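PDB 4GOX: polyketide synthase from Synechococcus sp., which probably transfers a sulfonate group from the donor PAPS to a polyketide intermediate, as the sulfotransferase domain of the olefin synthase. Local coordinates for residues A[105-109]-A[110-114]; A[225-228]-A[229-233]; A[233-236]-A[237-241]. All blocks are in the same frame, centred on the assembly; numbering follows the deposited sequence.

Contacts 2 and 3 are neighbours in sequence and in space, whereas contact 1 stands apart: its centre is about 28 Å from that of contact 2 and about 31 Å from that of contact 3. V233 ends contact 2 and opens contact 3. Helix 220-231 and the turn that follows it meet where C228 SG lies 3.4 Å from L239 CD1 and T225 OG1 lies 3.3 Å from F235 CD1. R221 serves both, its carbonyl bonding T225 OG1 and its guanidinium pairing with E237. The bound adenosine-3'-5'-diphosphate is about 11 Å from the side chain of L240 and about 13 Å from that of I227.

Contact 1 (A[105-109]-A[110-114]); sequences ANTPI and ADIYA
Y113 folds back against I109, one turn earlier, at the start of helix 109-119. Its CB and CG stay 3.9 and 4.0 Å from I109 O, and CD1 comes nearer, to 3.5 Å, with the oxygen approaching the ring obliquely. Further out, CE1 meets the methyl I109 CG2 at 3.6 Å. With I109 CG1 beside the backbone N (chi1 -70°), CG2 lies anti to that N, where it meets the ring. At the tip, Y113 OH is hydrogen-bonded to D127 OD1. With an alanine in place of Y113, D127 OD1 would probably lose this hydroxyl partner and a gap would open beside I109 CG2.

The same I109 O accepts Y113 N at 3.1 Å, the N-H pointing almost straight at it (165°). One residue earlier, P108 is the N-cap, and its carbonyl O receives D111 N at 2.9 Å and, weakly, I112 N. P108 and D111 run side by side, with CD of P108 3.6 Å from OD2 of D111. T107 CG2 crosses the turn to touch I112 CD1 at 3.7 Å, while T107 OG1 bonds back to W102 O of helix 92-104.

The buried side of this helix start rests on helix 64-71, where I109 and I112 both touch M64. The Y113 ring touches I26 and F28 of strand 26-30 and meets F146 edge-to-face.

Contact 2 (A[225-228]-A[229-233]); sequences TNIC and DFLGV
C228 and V233 meet where helix 220-231 ends, C228 SG lying 4.0 Å from the methyl V233 CG2. What brings them together is the backbone: C228 O accepts V233 N at 2.9 Å and also takes a weak bond from G232 N. G232 turns the chain with a positive phi of 81°, and the ending resembles a Schellman motif, though the G232 N to D229 O bond is weak.

Behind this, I227 and L231 lie side by side. CG2 of I227 is anti to the backbone N (CG1 at chi1 -66°), which turns this methyl to L231 CD1, 3.9 Å away. The helical bond from L231 N to I227 O (2.9 Å) lies in the carbonyl plane and brings the two side chains onto one face. On another side of the helix T225 and D229 run in the same direction, linked by D229 N to T225 O, and T225 OG1 bonds back to R221 O.

Further out, I227, F230 and L231 all press on I152 of strand 149-155, and I227 and F230 also touch L209 of strand 208-212. The helix therefore covers the sheet with its apolar side and gives D229 to the exposed side; at its end the C228 carbonyl is met by two backbone N-H groups, one bond of full strength and one weak.

Contact 3 (A[233-236]-A[237-241]); sequences VDFD and EALLN
D236 OD2 accepts the backbone N-H of A238 at 2.9 Å, a fairly straight bond (161°) made with the anti lone pair, the one facing away from OD1. Swinging CG to the side opposite the backbone N of D236 (chi1 -172°) brings OD2 within reach of the A238 N-H, and OD2 also rests 3.3 Å from the methyl A238 CB. A side-chain oxygen joined to the N-H two residues on makes this an Asx turn. The main-chain oxygen of D236 is used as well: it receives L239 N at 3.1 Å, and L239 CG, from the same residue as the donor, packs close to D236 O.

Together the two bonds start the short 3-10 segment 237-240, which continues with L240 N bonded to E237 O. In the fold this turn follows helix 220-231, the helix that covers the parallel sheet of the P-loop-like sulfotransferase domain, and it leans back on that helix through L240, which touches P220 and R221. D236 also touches H47 and P48.

F235 spreads its ring across the turn. At the ring edge, near its plane, CZ meets L240 CD1 at 3.7 Å, the two side chains crossing at about a right angle. CE2 meets E237 OE1 at 3.4 Å, also in plane, with ring and carboxylate 76° apart; a carboxylate oxygen at the rim of a ring would probably be favoured by the slight positive charge of the C-H groups. F235 CD1 touches L239 CD1 at 3.8 Å. The charge of E237 has its main partner in R221, whose NH1 forms a salt bridge with OE1.

Contact 1 (A[105-109]-A[110-114])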
loop_
_atom_site.group_PDB
_atom_site.type_symbol
_atom_site.label_atom_id
_atom_site.label_comp_id
_atom_site.label_asym_id
_atom_site.label_seq_id
_atom_site.Cartn_x
_atom_site.Cartn_y
_atom_site.Cartn_z
ATOM N N ALA A 105 -16.657 8.572 19.182
ATOM C CA ALA A 105 -17.363 7.317 19.452
ATOM C C ALA A 105 -16.393 6.116 19.660
ATOM O O ALA A 105 -16.862 5.006 19.964
ATOM C CB ALA A 105 -18.337 7.022 18.316
ATOM N N ASN A 106 -15.051 6.347 19.512
ATOM C CA ASN A 106 -13.978 5.319 19.603
ATOM C C ASN A 106 -14.345 4.141 18.701
ATOM O O ASN A 106 -14.331 2.978 19.122
ATOM C CB ASN A 106 -13.728 4.857 21.063
ATOM C CG ASN A 106 -12.905 5.816 21.875
ATOM O OD1 ASN A 106 -11.740 6.088 21.573
ATOM N ND2 ASN A 106 -13.475 6.311 22.958
ATOM N N THR A 107 -14.754 4.472 17.468
ATOM C CA THR A 107 -15.231 3.512 16.488
ATOM C C THR A 107 -14.166 2.470 16.106
ATOM O O THR A 107 -13.092 2.849 15.661
ATOM C CB THR A 107 -15.891 4.233 15.302
ATOM O OG1 THR A 107 -16.926 5.084 15.812
ATOM C CG2 THR A 107 -16.474 3.263 14.291
ATOM N N PRO A 108 -14.462 1.160 16.310
ATOM C CA PRO A 108 -13.493 0.114 15.948
ATOM C C PRO A 108 -13.109 0.176 14.473
ATOM O O PRO A 108 -13.962 0.436 13.606
ATOM C CB PRO A 108 -14.245 -1.182 16.262
ATOM C CG PRO A 108 -15.263 -0.798 17.292
ATOM C CD PRO A 108 -15.685 0.578 16.912
ATOM N N ILE A 109 -11.815 -0.045 14.186
ATOM C CA ILE A 109 -11.286 -0.034 12.819
ATOM C C ILE A 109 -12.000 -1.085 11.945
ATOM O O ILE A 109 -12.228 -0.841 10.750
ATOM C CB ILE A 109 -9.736 -0.142 12.870
ATOM C CG1 ILE A 109 -9.062 1.141 13.434
ATOM C CG2 ILE A 109 -9.072 -0.756 11.637
ATOM C CD1 ILE A 109 -9.176 2.403 12.734
ATOM N N ALA A 110 -12.410 -2.212 12.564
ATOM C CA ALA A 110 -13.174 -3.280 11.910
ATOM C C ALA A 110 -14.435 -2.687 11.250
ATOM O O ALA A 110 -14.806 -3.093 10.145
ATOM C CB ALA A 110 -13.589 -4.320 12.944
ATOM N N ASP A 111 -15.070 -1.718 11.944
ATOM C CA ASP A 111 -16.282 -1.020 11.515
ATOM C C ASP A 111 -16.020 -0.051 10.378
ATOM O O ASP A 111 -16.863 0.043 9.494
ATOM C CB ASP A 111 -16.958 -0.315 12.707
ATOM C CG ASP A 111 -17.564 -1.249 13.736
ATOM O OD1 ASP A 111 -17.466 -2.484 13.556
ATOM O OD2 ASP A 111 -18.156 -0.749 14.706
ATOM N N ILE A 112 -14.847 0.645 10.383
ATOM C CA ILE A 112 -14.442 1.576 9.325
ATOM C C ILE A 112 -14.243 0.820 7.998
ATOM O O ILE A 112 -14.709 1.285 6.961
ATOM C CB ILE A 112 -13.224 2.457 9.728
ATOM C CG1 ILE A 112 -13.424 3.120 11.103
ATOM C CG2 ILE A 112 -12.884 3.494 8.668
ATOM C CD1 ILE A 112 -14.666 4.125 11.236
ATOM N N TYR A 113 -13.594 -0.367 8.044
ATOM C CA TYR A 113 -13.415 -1.204 6.864
ATOM C C TYR A 113 -14.769 -1.666 6.319
ATOM O O TYR A 113 -14.995 -1.522 5.120
ATOM C CB TYR A 113 -12.484 -2.396 7.144
ATOM C CG TYR A 113 -11.009 -2.046 7.102
ATOM C CD1 TYR A 113 -10.216 -2.130 8.248
ATOM C CD2 TYR A 113 -10.395 -1.676 5.908
ATOM C CE1 TYR A 113 -8.844 -1.862 8.200
ATOM C CE2 TYR A 113 -9.031 -1.383 5.853
ATOM C CZ TYR A 113 -8.255 -1.495 6.997
ATOM O OH TYR A 113 -6.921 -1.175 6.940
ATOM N N ALA A 114 -15.677 -2.185 7.185
ATOM C CA ALA A 114 -17.016 -2.648 6.781
ATOM C C ALA A 114 -17.842 -1.500 6.179
ATOM O O ALA A 114 -18.571 -1.712 5.199
ATOM C CB ALA A 114 -17.753 -3.274 7.955
#

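Contact 2 (A[225-228]-A[229-233])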
loop_
_atom_site.group_PDB
_atom_site.type_symbol
_atom_site.label_atom_id
_atom_site.label_comp_id
_atom_site.label_asym_id
_atom_site.label_seq_id
_atom_site.Cartn_x
_atom_site.Cartn_y
_atom_site.Cartn_z
ATOM N N THR A 225 -2.528 -7.198 -15.894
ATOM C CA THR A 225 -3.433 -8.287 -16.296
ATOM C C THR A 225 -3.364 -9.388 -15.231
ATOM O O THR A 225 -4.406 -9.856 -14.785
ATOM C CB THR A 225 -3.114 -8.757 -17.729
ATOM O OG1 THR A 225 -3.581 -7.751 -18.624
ATOM C CG2 THR A 225 -3.748 -10.103 -18.086
ATOM N N ASN A 226 -2.138 -9.740 -14.782
ATOM C CA ASN A 226 -1.914 -10.735 -13.730
ATOM C C ASN A 226 -2.547 -10.290 -12.401
ATOM O O ASN A 226 -3.123 -11.123 -11.686
ATOM C CB ASN A 226 -0.423 -10.996 -13.532
ATOM C CG ASN A 226 0.253 -11.673 -14.690
ATOM O OD1 ASN A 226 -0.343 -12.463 -15.432
ATOM N ND2 ASN A 226 1.538 -11.411 -14.843
ATOM N N ILE A 227 -2.438 -8.990 -12.076
ATOM C CA ILE A 227 -3.012 -8.410 -10.849
ATOM C C ILE A 227 -4.548 -8.523 -10.918
ATOM O O ILE A 227 -5.160 -8.947 -9.940
ATOM C CB ILE A 227 -2.519 -6.960 -10.592
ATOM C CG1 ILE A 227 -1.004 -6.944 -10.300
ATOM C CG2 ILE A 227 -3.298 -6.319 -9.447
ATOM C CD1 ILE A 227 -0.398 -5.559 -10.192
ATOM N N CYS A 228 -5.145 -8.188 -12.098
ATOM C CA CYS A 228 -6.578 -8.281 -12.373
ATOM C C CYS A 228 -7.089 -9.723 -12.210
ATOM O O CYS A 228 -8.154 -9.939 -11.615
ATOM C CB CYS A 228 -6.900 -7.727 -13.763
ATOM S SG CYS A 228 -6.859 -5.916 -13.856
ATOM N N ASP A 229 -6.315 -10.703 -12.727
ATOM C CA ASP A 229 -6.639 -12.126 -12.620
ATOM C C ASP A 229 -6.637 -12.539 -11.151
ATOM O O ASP A 229 -7.521 -13.286 -10.721
ATOM C CB ASP A 229 -5.644 -12.984 -13.428
ATOM C CG ASP A 229 -5.702 -12.814 -14.946
ATOM O OD1 ASP A 229 -6.750 -12.327 -15.461
ATOM O OD2 ASP A 229 -4.718 -13.184 -15.621
ATOM N N PHE A 230 -5.663 -12.013 -10.378
ATOM C CA PHE A 230 -5.520 -12.276 -8.948
ATOM C C PHE A 230 -6.705 -11.717 -8.150
ATOM O O PHE A 230 -7.262 -12.425 -7.311
ATOM C CB PHE A 230 -4.186 -11.714 -8.433
ATOM C CG PHE A 230 -3.994 -11.795 -6.933
ATOM C CD1 PHE A 230 -3.765 -13.019 -6.308
ATOM C CD2 PHE A 230 -3.972 -10.644 -6.155
ATOM C CE1 PHE A 230 -3.573 -13.090 -4.923
ATOM C CE2 PHE A 230 -3.783 -10.716 -4.771
ATOM C CZ PHE A 230 -3.593 -11.937 -4.164
ATOM N N LEU A 231 -7.105 -10.466 -8.448
ATOM C CA LEU A 231 -8.222 -9.780 -7.794
ATOM C C LEU A 231 -9.611 -10.231 -8.288
ATOM O O LEU A 231 -10.615 -9.897 -7.657
ATOM C CB LEU A 231 -8.069 -8.254 -7.946
ATOM C CG LEU A 231 -6.803 -7.615 -7.335
ATOM C CD1 LEU A 231 -6.723 -6.141 -7.684
ATOM C CD2 LEU A 231 -6.731 -7.827 -5.829
ATOM N N GLY A 232 -9.654 -10.969 -9.402
ATOM C CA GLY A 232 -10.889 -11.477 -9.990
ATOM C C GLY A 232 -11.658 -10.477 -10.829
ATOM O O GLY A 232 -12.880 -10.591 -10.957
ATOM N N VAL A 233 -10.962 -9.493 -11.411
ATOM C CA VAL A 233 -11.592 -8.499 -12.293
ATOM C C VAL A 233 -11.025 -8.630 -13.717
ATOM O O VAL A 233 -9.999 -9.286 -13.912
ATOM C CB VAL A 233 -11.507 -7.043 -11.747
ATOM C CG1 VAL A 233 -12.304 -6.896 -10.451
ATOM C CG2 VAL A 233 -10.049 -6.592 -11.548
#

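Contact 3 (A[233-236]-A[237-241])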
loop_
_atom_site.group_PDB
_atom_site.type_symbol
_atom_site.label_atom_id
_atom_site.label_comp_id
_atom_site.label_asym_id
_atom_site.label_seq_id
_atom_site.Cartn_x
_atom_site.Cartn_y
_atom_site.Cartn_z
ATOM N N VAL A 233 -10.962 -9.493 -11.411
ATOM C CA VAL A 233 -11.592 -8.499 -12.293
ATOM C C VAL A 233 -11.025 -8.630 -13.717
ATOM O O VAL A 233 -9.999 -9.286 -13.912
ATOM C CB VAL A 233 -11.507 -7.043 -11.747
ATOM C CG1 VAL A 233 -12.304 -6.896 -10.451
ATOM C CG2 VAL A 233 -10.049 -6.592 -11.548
ATOM N N ASP A 234 -11.689 -8.034 -14.707
ATOM C CA ASP A 234 -11.175 -8.064 -16.068
ATOM C C ASP A 234 -10.214 -6.900 -16.225
ATOM O O ASP A 234 -10.349 -5.906 -15.512
ATOM C CB ASP A 234 -12.310 -7.954 -17.099
ATOM C CG ASP A 234 -13.224 -9.158 -17.151
ATOM O OD1 ASP A 234 -12.742 -10.285 -16.882
ATOM O OD2 ASP A 234 -14.412 -8.985 -17.498
ATOM N N PHE A 235 -9.258 -7.007 -17.167
ATOM C CA PHE A 235 -8.317 -5.922 -17.431
ATOM C C PHE A 235 -9.103 -4.766 -18.071
ATOM O O PHE A 235 -10.035 -5.003 -18.830
ATOM C CB PHE A 235 -7.155 -6.394 -18.340
ATOM C CG PHE A 235 -6.223 -5.287 -18.784
ATOM C CD1 PHE A 235 -5.147 -4.903 -17.994
ATOM C CD2 PHE A 235 -6.434 -4.618 -19.987
ATOM C CE1 PHE A 235 -4.304 -3.859 -18.391
ATOM C CE2 PHE A 235 -5.594 -3.573 -20.382
ATOM C CZ PHE A 235 -4.531 -3.207 -19.589
ATOM N N ASP A 236 -8.759 -3.530 -17.707
ATOM C CA ASP A 236 -9.370 -2.308 -18.222
ATOM C C ASP A 236 -8.221 -1.394 -18.612
ATOM O O ASP A 236 -7.256 -1.262 -17.859
ATOM C CB ASP A 236 -10.236 -1.646 -17.134
ATOM C CG ASP A 236 -11.063 -0.475 -17.619
ATOM O OD1 ASP A 236 -12.306 -0.560 -17.551
ATOM O OD2 ASP A 236 -10.470 0.535 -18.043
ATOM N N GLU A 237 -8.349 -0.742 -19.764
ATOM C CA GLU A 237 -7.355 0.162 -20.353
ATOM C C GLU A 237 -6.971 1.337 -19.459
ATOM O O GLU A 237 -5.834 1.801 -19.539
ATOM C CB GLU A 237 -7.820 0.673 -21.735
ATOM C CG GLU A 237 -7.703 -0.358 -22.847
ATOM C CD GLU A 237 -6.311 -0.864 -23.179
ATOM O OE1 GLU A 237 -6.173 -2.085 -23.418
ATOM O OE2 GLU A 237 -5.361 -0.045 -23.213
ATOM N N ALA A 238 -7.920 1.824 -18.624
ATOM C CA ALA A 238 -7.717 2.936 -17.690
ATOM C C ALA A 238 -6.556 2.659 -16.734
ATOM O O ALA A 238 -5.909 3.601 -16.280
ATOM C CB ALA A 238 -8.988 3.197 -16.903
ATOM N N LEU A 239 -6.264 1.370 -16.471
ATOM C CA LEU A 239 -5.144 0.950 -15.617
ATOM C C LEU A 239 -3.822 1.475 -16.153
ATOM O O LEU A 239 -2.901 1.701 -15.374
ATOM C CB LEU A 239 -5.048 -0.580 -15.536
ATOM C CG LEU A 239 -6.154 -1.340 -14.808
ATOM C CD1 LEU A 239 -5.966 -2.810 -14.992
ATOM C CD2 LEU A 239 -6.199 -1.003 -13.330
ATOM N N LEU A 240 -3.721 1.637 -17.483
ATOM C CA LEU A 240 -2.495 2.090 -18.139
ATOM C C LEU A 240 -2.366 3.606 -18.232
ATOM O O LEU A 240 -1.352 4.099 -18.742
ATOM C CB LEU A 240 -2.364 1.444 -19.541
ATOM C CG LEU A 240 -2.322 -0.097 -19.594
ATOM C CD1 LEU A 240 -2.300 -0.584 -21.016
ATOM C CD2 LEU A 240 -1.108 -0.658 -18.845
ATOM N N ASN A 241 -3.372 4.352 -17.742
ATOM C CA ASN A 241 -3.356 5.810 -17.840
ATOM C C ASN A 241 -3.525 6.470 -16.474
ATOM O O ASN A 241 -4.537 7.141 -16.253
ATOM C CB ASN A 241 -4.413 6.274 -18.849
ATOM C CG ASN A 241 -4.230 5.656 -20.214
ATOM O OD1 ASN A 241 -3.421 6.119 -21.027
ATOM N ND2 ASN A 241 -4.935 4.554 -20.468
#